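Local coordinates for probable glutamine synthetase (Pseudomonas aeruginosa, PDB 4HPP), which belongs to the glutamine synthetase family, pairing an N-terminal domain with a larger catalytic domain in an assembly of six chains, at residues Q5-L17 / A86-E98. Numbering follows the deposited sequence.
Sequences QPVRLVSFVTTDL and APALDYLHGNLVE
Ser-11, Phe-12 and Val-13 pair with Tyr-91, Leu-92 and His-93 as neighbouring parallel strands, a buried contact within the mixed sheet of the N-terminal domain. Strands 9-15 and 89-97, their axes turned 29° apart, show how a parallel ladder is written in hydrogen bonds: Ser-11 N donates to Asp-90 O (2.9 Å), Leu-92 N to Ser-11 O (2.9 Å) and Val-13 N to Leu-92 O (3.0 Å), before a weak bond from Gly-94 N to Val-13 O ends the series.

At the entry to the ladder, the extended chain of Arg-8 meets Asp-90 in a salt bridge. Arg-8 NE and NH2 both donate to Asp-90 OD2, at 2.8 and 2.9 Å, with that oxygen in the guanidinium plane at its edge. The Asp-90 carboxylate plane is turned 87° from the Arg-8 guanidinium plane; NE meets the anti lone pair of OD2, and NH2 approaches from above the carboxylate plane. Ala-88 CB covers one guanidinium face near its rim. Glu-79 also binds Arg-8 NH2, and Arg-75 adds a further salt bridge to Asp-90 OD2, which probably favours a charged carboxylate.

On the face carrying Phe-12, Leu-92 CD1 packs against Val-10 CG1 (3.5 Å) and reaches the edge of the Phe-12 ring. On the other, Val-13 CG2 lies between its own backbone N and carbonyl carbon (chi1 of CG1 -56°), from where it touches Tyr-91 CD1 (3.8 Å) and lies over one face of the His-93 imidazole. A water bridges His-93 ND1 and Thr-15 OG1, while Asn-204 OD1 is hydrogen-bonded to both Tyr-91 OH and His-93 NE2.

Strand 21-27 flanks 9-15 and strand 66-78 flanks 89-97, both antiparallel, placing this parallel pair inside the mixed beta sheet characteristic of the glutamine synthetase N-terminal domain.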
ATOM      1  N   GLN A   5     -15.281  20.694 -12.367  1.00 64.50           N
ATOM      2  CA  GLN A   5     -15.710  20.666 -10.976  1.00 66.19           C
ATOM      3  C   GLN A   5     -17.064  19.948 -10.815  1.00 61.54           C
ATOM      4  O   GLN A   5     -17.951  20.040 -11.682  1.00 53.92           O
ATOM      5  CB  GLN A   5     -15.908  22.099 -10.468  1.00 88.34           C
ATOM      6  CG  GLN A   5     -14.748  23.066 -10.684  1.00100.14           C
ATOM      7  CD  GLN A   5     -13.518  22.669  -9.889  1.00103.56           C
ATOM      8  OE1 GLN A   5     -12.424  22.623 -10.434  1.00103.78           O
ATOM      9  NE2 GLN A   5     -13.694  22.360  -8.597  1.00101.07           N
ATOM     10  N   PRO A   6     -17.216  19.203  -9.703  1.00 60.44           N
ATOM     11  CA  PRO A   6     -18.501  18.725  -9.166  1.00 49.85           C
ATOM     12  C   PRO A   6     -19.434  19.885  -8.881  1.00 45.50           C
ATOM     13  O   PRO A   6     -18.983  20.980  -8.539  1.00 54.70           O
ATOM     14  CB  PRO A   6     -18.107  18.056  -7.853  1.00 51.08           C
ATOM     15  CG  PRO A   6     -16.613  18.084  -7.781  1.00 50.35           C
ATOM     16  CD  PRO A   6     -16.073  18.504  -9.091  1.00 54.31           C
ATOM     17  N   VAL A   7     -20.723  19.701  -9.065  1.00 37.99           N
ATOM     18  CA  VAL A   7     -21.631  20.819  -8.840  1.00 37.53           C
ATOM     19  C   VAL A   7     -21.735  21.064  -7.331  1.00 39.64           C
ATOM     20  O   VAL A   7     -21.675  20.128  -6.544  1.00 52.98           O
ATOM     21  CB  VAL A   7     -22.989  20.631  -9.634  1.00 39.15           C
ATOM     22  CG1 VAL A   7     -24.128  21.469  -9.114  1.00 33.07           C
ATOM     23  CG2 VAL A   7     -22.811  20.986 -11.115  1.00 42.68           C
ATOM     24  N   ARG A   8     -21.817  22.313  -6.904  1.00 44.60           N
ATOM     25  CA  ARG A   8     -22.052  22.589  -5.512  1.00 45.97           C
ATOM     26  C   ARG A   8     -23.551  22.486  -5.325  1.00 48.20           C
ATOM     27  O   ARG A   8     -24.306  23.185  -6.033  1.00 44.31           O
ATOM     28  CB  ARG A   8     -21.547  23.984  -5.145  1.00 47.39           C
ATOM     29  CG  ARG A   8     -21.982  24.454  -3.751  1.00 54.56           C
ATOM     30  CD  ARG A   8     -21.408  25.831  -3.523  1.00 53.04           C
ATOM     31  NE  ARG A   8     -21.561  26.376  -2.179  1.00 55.05           N
ATOM     32  CZ  ARG A   8     -20.539  26.706  -1.381  1.00 54.43           C
ATOM     33  NH1 ARG A   8     -19.291  26.506  -1.784  1.00 44.03           N
ATOM     34  NH2 ARG A   8     -20.758  27.246  -0.172  1.00 52.39           N
ATOM     35  N   LEU A   9     -23.968  21.610  -4.393  1.00 46.00           N
ATOM     36  CA  LEU A   9     -25.382  21.439  -4.010  1.00 39.87           C
ATOM     37  C   LEU A   9     -25.748  22.261  -2.753  1.00 45.89           C
ATOM     38  O   LEU A   9     -24.971  22.368  -1.810  1.00 47.13           O
ATOM     39  CB  LEU A   9     -25.726  19.961  -3.853  1.00 35.09           C
ATOM     40  CG  LEU A   9     -25.283  19.174  -5.126  1.00 41.74           C
ATOM     41  CD1 LEU A   9     -25.370  17.647  -4.936  1.00 37.64           C
ATOM     42  CD2 LEU A   9     -26.042  19.563  -6.422  1.00 35.71           C
ATOM     43  N   VAL A  10     -26.926  22.876  -2.760  1.00 43.29           N
ATOM     44  CA  VAL A  10     -27.393  23.550  -1.590  1.00 40.39           C
ATOM     45  C   VAL A  10     -28.538  22.732  -1.014  1.00 41.64           C
ATOM     46  O   VAL A  10     -29.443  22.355  -1.751  1.00 46.76           O
ATOM     47  CB  VAL A  10     -27.861  24.992  -1.932  1.00 39.55           C
ATOM     48  CG1 VAL A  10     -28.472  25.607  -0.696  1.00 35.94           C
ATOM     49  CG2 VAL A  10     -26.663  25.818  -2.367  1.00 38.47           C
ATOM     50  N   SER A  11     -28.501  22.439   0.279  1.00 39.35           N
ATOM     51  CA  SER A  11     -29.643  21.803   0.901  1.00 41.05           C
ATOM     52  C   SER A  11     -30.606  22.755   1.607  1.00 43.52           C
ATOM     53  O   SER A  11     -30.195  23.723   2.199  1.00 50.27           O
ATOM     54  CB  SER A  11     -29.180  20.728   1.883  1.00 43.89           C
ATOM     55  OG  SER A  11     -28.932  19.486   1.236  1.00 46.82           O
ATOM     56  N   PHE A  12     -31.906  22.481   1.509  1.00 51.61           N
ATOM     57  CA  PHE A  12     -32.917  23.020   2.416  1.00 50.36           C
ATOM     58  C   PHE A  12     -33.206  21.911   3.473  1.00 52.11           C
ATOM     59  O   PHE A  12     -33.554  20.768   3.125  1.00 47.15           O
ATOM     60  CB  PHE A  12     -34.239  23.367   1.686  1.00 46.62           C
ATOM     61  CG  PHE A  12     -34.109  24.355   0.565  1.00 46.16           C
ATOM     62  CD1 PHE A  12     -33.030  25.270   0.500  1.00 47.17           C
ATOM     63  CD2 PHE A  12     -35.084  24.414  -0.442  1.00 49.75           C
ATOM     64  CE1 PHE A  12     -32.929  26.187  -0.538  1.00 41.11           C
ATOM     65  CE2 PHE A  12     -34.981  25.358  -1.505  1.00 45.68           C
ATOM     66  CZ  PHE A  12     -33.892  26.220  -1.550  1.00 44.01           C
ATOM     67  N   VAL A  13     -33.061  22.272   4.748  1.00 48.01           N
ATOM     68  CA  VAL A  13     -33.286  21.364   5.853  1.00 42.43           C
ATOM     69  C   VAL A  13     -34.398  21.749   6.816  1.00 43.60           C
ATOM     70  O   VAL A  13     -34.766  22.925   6.953  1.00 46.78           O
ATOM     71  CB  VAL A  13     -32.002  21.147   6.650  1.00 42.25           C
ATOM     72  CG1 VAL A  13     -30.914  20.649   5.732  1.00 40.78           C
ATOM     73  CG2 VAL A  13     -31.548  22.418   7.344  1.00 45.98           C
ATOM     74  N   THR A  14     -34.920  20.736   7.502  1.00 42.44           N
ATOM     75  CA  THR A  14     -35.768  20.951   8.670  1.00 39.32           C
ATOM     76  C   THR A  14     -35.299  19.949   9.670  1.00 46.49           C
ATOM     77  O   THR A  14     -34.760  18.896   9.289  1.00 47.08           O
ATOM     78  CB  THR A  14     -37.237  20.703   8.358  1.00 40.13           C
ATOM     79  OG1 THR A  14     -38.041  21.030   9.507  1.00 41.05           O
ATOM     80  CG2 THR A  14     -37.435  19.292   7.841  1.00 33.67           C
ATOM     81  N   THR A  15     -35.442  20.276  10.948  1.00 44.78           N
ATOM     82  CA  THR A  15     -35.064  19.350  12.002  1.00 41.81           C
ATOM     83  C   THR A  15     -36.375  18.874  12.604  1.00 44.48           C
ATOM     84  O   THR A  15     -37.149  19.687  13.098  1.00 48.42           O
ATOM     85  CB  THR A  15     -34.149  20.036  13.014  1.00 43.11           C
ATOM     86  OG1 THR A  15     -32.967  20.428  12.324  1.00 44.11           O
ATOM     87  CG2 THR A  15     -33.797  19.126  14.213  1.00 39.14           C
ATOM     88  N   ASP A  16     -36.660  17.571  12.496  1.00 47.41           N
ATOM     89  CA  ASP A  16     -37.997  17.108  12.819  1.00 46.72           C
ATOM     90  C   ASP A  16     -38.102  16.821  14.274  1.00 49.74           C
ATOM     91  O   ASP A  16     -37.160  17.090  15.026  1.00 47.62           O
ATOM     92  CB  ASP A  16     -38.446  15.925  11.956  1.00 48.50           C
ATOM     93  CG  ASP A  16     -37.616  14.713  12.171  1.00 49.80           C
ATOM     94  OD1 ASP A  16     -37.541  13.853  11.262  1.00 51.03           O
ATOM     95  OD2 ASP A  16     -37.038  14.628  13.259  1.00 45.03           O
ATOM     96  N   LEU A  17     -39.262  16.287  14.662  1.00 54.47           N
ATOM     97  CA  LEU A  17     -39.635  16.199  16.077  1.00 52.36           C
ATOM     98  C   LEU A  17     -38.856  15.066  16.696  1.00 45.95           C
ATOM     99  O   LEU A  17     -38.760  14.899  17.968  1.00 47.00           O
ATOM    100  CB  LEU A  17     -41.142  15.970  16.230  1.00 50.50           C
ATOM    101  CG  LEU A  17     -42.006  17.011  15.547  1.00 45.76           C
ATOM    102  CD1 LEU A  17     -43.429  16.527  15.668  1.00 46.85           C
ATOM    103  CD2 LEU A  17     -41.823  18.378  16.169  1.00 42.53           C
ATOM    104  N   ALA A  86     -13.458  17.504  -0.481  1.00 44.94           N
ATOM    105  CA  ALA A  86     -14.852  17.272  -0.066  1.00 44.84           C
ATOM    106  C   ALA A  86     -15.766  18.431  -0.430  1.00 43.14           C
ATOM    107  O   ALA A  86     -15.354  19.544  -0.538  1.00 50.93           O
ATOM    108  CB  ALA A  86     -14.961  16.930   1.409  1.00 46.60           C
ATOM    109  N   PRO A  87     -17.030  18.150  -0.640  1.00 44.83           N
ATOM    110  CA  PRO A  87     -17.829  19.259  -1.109  1.00 40.39           C
ATOM    111  C   PRO A  87     -18.000  20.285   0.030  1.00 43.35           C
ATOM    112  O   PRO A  87     -17.956  19.928   1.210  1.00 36.65           O
ATOM    113  CB  PRO A  87     -19.183  18.594  -1.446  1.00 43.73           C
ATOM    114  CG  PRO A  87     -18.933  17.062  -1.405  1.00 42.83           C
ATOM    115  CD  PRO A  87     -17.797  16.887  -0.448  1.00 43.71           C
ATOM    116  N   ALA A  88     -18.187  21.567  -0.312  1.00 41.00           N
ATOM    117  CA  ALA A  88     -18.627  22.467   0.710  1.00 42.32           C
ATOM    118  C   ALA A  88     -19.865  21.812   1.394  1.00 39.09           C
ATOM    119  O   ALA A  88     -20.511  20.946   0.819  1.00 38.77           O
ATOM    120  CB  ALA A  88     -18.970  23.821   0.119  1.00 36.81           C
ATOM    121  N   LEU A  89     -20.143  22.226   2.615  1.00 38.42           N
ATOM    122  CA  LEU A  89     -21.389  22.017   3.264  1.00 38.17           C
ATOM    123  C   LEU A  89     -22.201  23.262   3.137  1.00 37.80           C
ATOM    124  O   LEU A  89     -21.868  24.271   3.724  1.00 51.52           O
ATOM    125  CB  LEU A  89     -21.108  21.757   4.730  1.00 39.06           C
ATOM    126  CG  LEU A  89     -22.348  21.358   5.563  1.00 44.18           C
ATOM    127  CD1 LEU A  89     -23.021  20.055   5.115  1.00 44.94           C
ATOM    128  CD2 LEU A  89     -21.974  21.277   7.039  1.00 42.72           C
ATOM    129  N   ASP A  90     -23.276  23.210   2.392  1.00 41.81           N
ATOM    130  CA  ASP A  90     -24.060  24.400   2.160  1.00 39.21           C
ATOM    131  C   ASP A  90     -25.524  24.128   2.305  1.00 36.61           C
ATOM    132  O   ASP A  90     -26.075  23.339   1.561  1.00 40.88           O
ATOM    133  CB  ASP A  90     -23.778  24.913   0.761  1.00 36.86           C
ATOM    134  CG  ASP A  90     -24.205  26.328   0.571  1.00 44.98           C
ATOM    135  OD1 ASP A  90     -25.074  26.830   1.370  1.00 40.41           O
ATOM    136  OD2 ASP A  90     -23.658  26.945  -0.396  1.00 46.59           O
ATOM    137  N   TYR A  91     -26.178  24.775   3.256  1.00 34.48           N
ATOM    138  CA  TYR A  91     -27.623  24.517   3.463  1.00 38.38           C
ATOM    139  C   TYR A  91     -28.229  25.651   4.268  1.00 38.84           C
ATOM    140  O   TYR A  91     -27.504  26.392   4.919  1.00 44.66           O
ATOM    141  CB  TYR A  91     -27.868  23.162   4.228  1.00 38.27           C
ATOM    142  CG  TYR A  91     -27.340  23.231   5.632  1.00 35.69           C
ATOM    143  CD1 TYR A  91     -28.100  23.763   6.671  1.00 39.22           C
ATOM    144  CD2 TYR A  91     -26.062  22.782   5.925  1.00 31.58           C
ATOM    145  CE1 TYR A  91     -27.587  23.818   7.989  1.00 38.80           C
ATOM    146  CE2 TYR A  91     -25.550  22.811   7.221  1.00 35.25           C
ATOM    147  CZ  TYR A  91     -26.304  23.355   8.251  1.00 41.15           C
ATOM    148  OH  TYR A  91     -25.744  23.430   9.520  1.00 42.32           O
ATOM    149  N   LEU A  92     -29.552  25.746   4.214  1.00 39.85           N
ATOM    150  CA  LEU A  92     -30.370  26.735   4.899  1.00 44.13           C
ATOM    151  C   LEU A  92     -31.515  26.043   5.671  1.00 51.41           C
ATOM    152  O   LEU A  92     -32.135  25.080   5.168  1.00 49.94           O
ATOM    153  CB  LEU A  92     -31.043  27.662   3.874  1.00 41.27           C
ATOM    154  CG  LEU A  92     -30.220  28.531   2.947  1.00 41.76           C
ATOM    155  CD1 LEU A  92     -29.822  27.761   1.707  1.00 40.83           C
ATOM    156  CD2 LEU A  92     -30.997  29.772   2.534  1.00 41.90           C
ATOM    157  N   HIS A  93     -31.811  26.556   6.866  1.00 51.60           N
ATOM    158  CA  HIS A  93     -32.929  26.105   7.657  1.00 46.17           C
ATOM    159  C   HIS A  93     -34.169  26.703   7.072  1.00 53.02           C
ATOM    160  O   HIS A  93     -34.148  27.842   6.565  1.00 57.50           O
ATOM    161  CB  HIS A  93     -32.788  26.530   9.091  1.00 40.43           C
ATOM    162  CG  HIS A  93     -31.511  26.092   9.715  1.00 43.10           C
ATOM    163  ND1 HIS A  93     -31.439  25.016  10.540  1.00 43.69           N
ATOM    164  CD2 HIS A  93     -30.210  26.624   9.625  1.00 43.84           C
ATOM    165  CE1 HIS A  93     -30.142  24.850  10.943  1.00 49.15           C
ATOM    166  NE2 HIS A  93     -29.389  25.837  10.382  1.00 47.54           N
ATOM    167  N   GLY A  94     -35.259  25.942   7.125  1.00 45.55           N
ATOM    168  CA  GLY A  94     -36.475  26.371   6.519  1.00 50.72           C
ATOM    169  C   GLY A  94     -37.613  26.119   7.473  1.00 55.18           C
ATOM    170  O   GLY A  94     -37.493  25.318   8.434  1.00 57.83           O
ATOM    171  N   ASN A  95     -38.714  26.819   7.214  1.00 52.26           N
ATOM    172  CA  ASN A  95     -39.964  26.543   7.901  1.00 54.91           C
ATOM    173  C   ASN A  95     -40.906  25.790   6.924  1.00 54.20           C
ATOM    174  O   ASN A  95     -40.853  26.040   5.712  1.00 60.32           O
ATOM    175  CB  ASN A  95     -40.618  27.838   8.397  1.00 49.08           C
ATOM    176  CG  ASN A  95     -39.635  28.833   9.015  1.00 49.13           C
ATOM    177  OD1 ASN A  95     -38.750  28.479   9.799  1.00 48.20           O
ATOM    178  ND2 ASN A  95     -39.805  30.107   8.668  1.00 48.81           N
ATOM    179  N   LEU A  96     -41.728  24.873   7.459  1.00 49.97           N
ATOM    180  CA  LEU A  96     -42.767  24.129   6.729  1.00 48.07           C
ATOM    181  C   LEU A  96     -44.096  24.864   6.684  1.00 53.72           C
ATOM    182  O   LEU A  96     -44.607  25.334   7.716  1.00 56.33           O
ATOM    183  CB  LEU A  96     -42.994  22.771   7.387  1.00 43.80           C
ATOM    184  CG  LEU A  96     -41.830  21.782   7.362  1.00 38.62           C
ATOM    185  CD1 LEU A  96     -42.153  20.522   8.155  1.00 44.29           C
ATOM    186  CD2 LEU A  96     -41.515  21.367   5.939  1.00 37.98           C
ATOM    187  N   VAL A  97     -44.670  24.943   5.488  1.00 53.76           N
ATOM    188  CA  VAL A  97     -45.894  25.725   5.249  1.00 58.38           C
ATOM    189  C   VAL A  97     -46.747  24.971   4.251  1.00 62.38           C
ATOM    190  O   VAL A  97     -46.202  24.178   3.505  1.00 66.82           O
ATOM    191  CB  VAL A  97     -45.564  27.144   4.724  1.00 52.39           C
ATOM    192  CG1 VAL A  97     -44.650  27.841   5.703  1.00 51.66           C
ATOM    193  CG2 VAL A  97     -44.880  27.104   3.353  1.00 48.04           C
ATOM    194  N   GLU A  98     -48.068  25.195   4.252  1.00 74.37           N
ATOM    195  CA  GLU A  98     -48.992  24.586   3.252  1.00 76.07           C
ATOM    196  C   GLU A  98     -48.779  25.291   1.909  1.00 79.85           C
ATOM    197  O   GLU A  98     -48.066  26.292   1.895  1.00 88.90           O
ATOM    198  CB  GLU A  98     -50.433  24.656   3.757  1.00 79.72           C
ATOM    199  CG  GLU A  98     -50.810  23.505   4.719  1.00 80.77           C
ATOM    200  CD  GLU A  98     -51.274  23.971   6.114  1.00 91.43           C
ATOM    201  OE1 GLU A  98     -51.716  25.136   6.262  1.00103.47           O
ATOM    202  OE2 GLU A  98     -51.201  23.177   7.088  1.00 85.82           O
TER
HETATM  203  O   HOH W   1     -33.065  22.934  11.251  1.00 54.24           O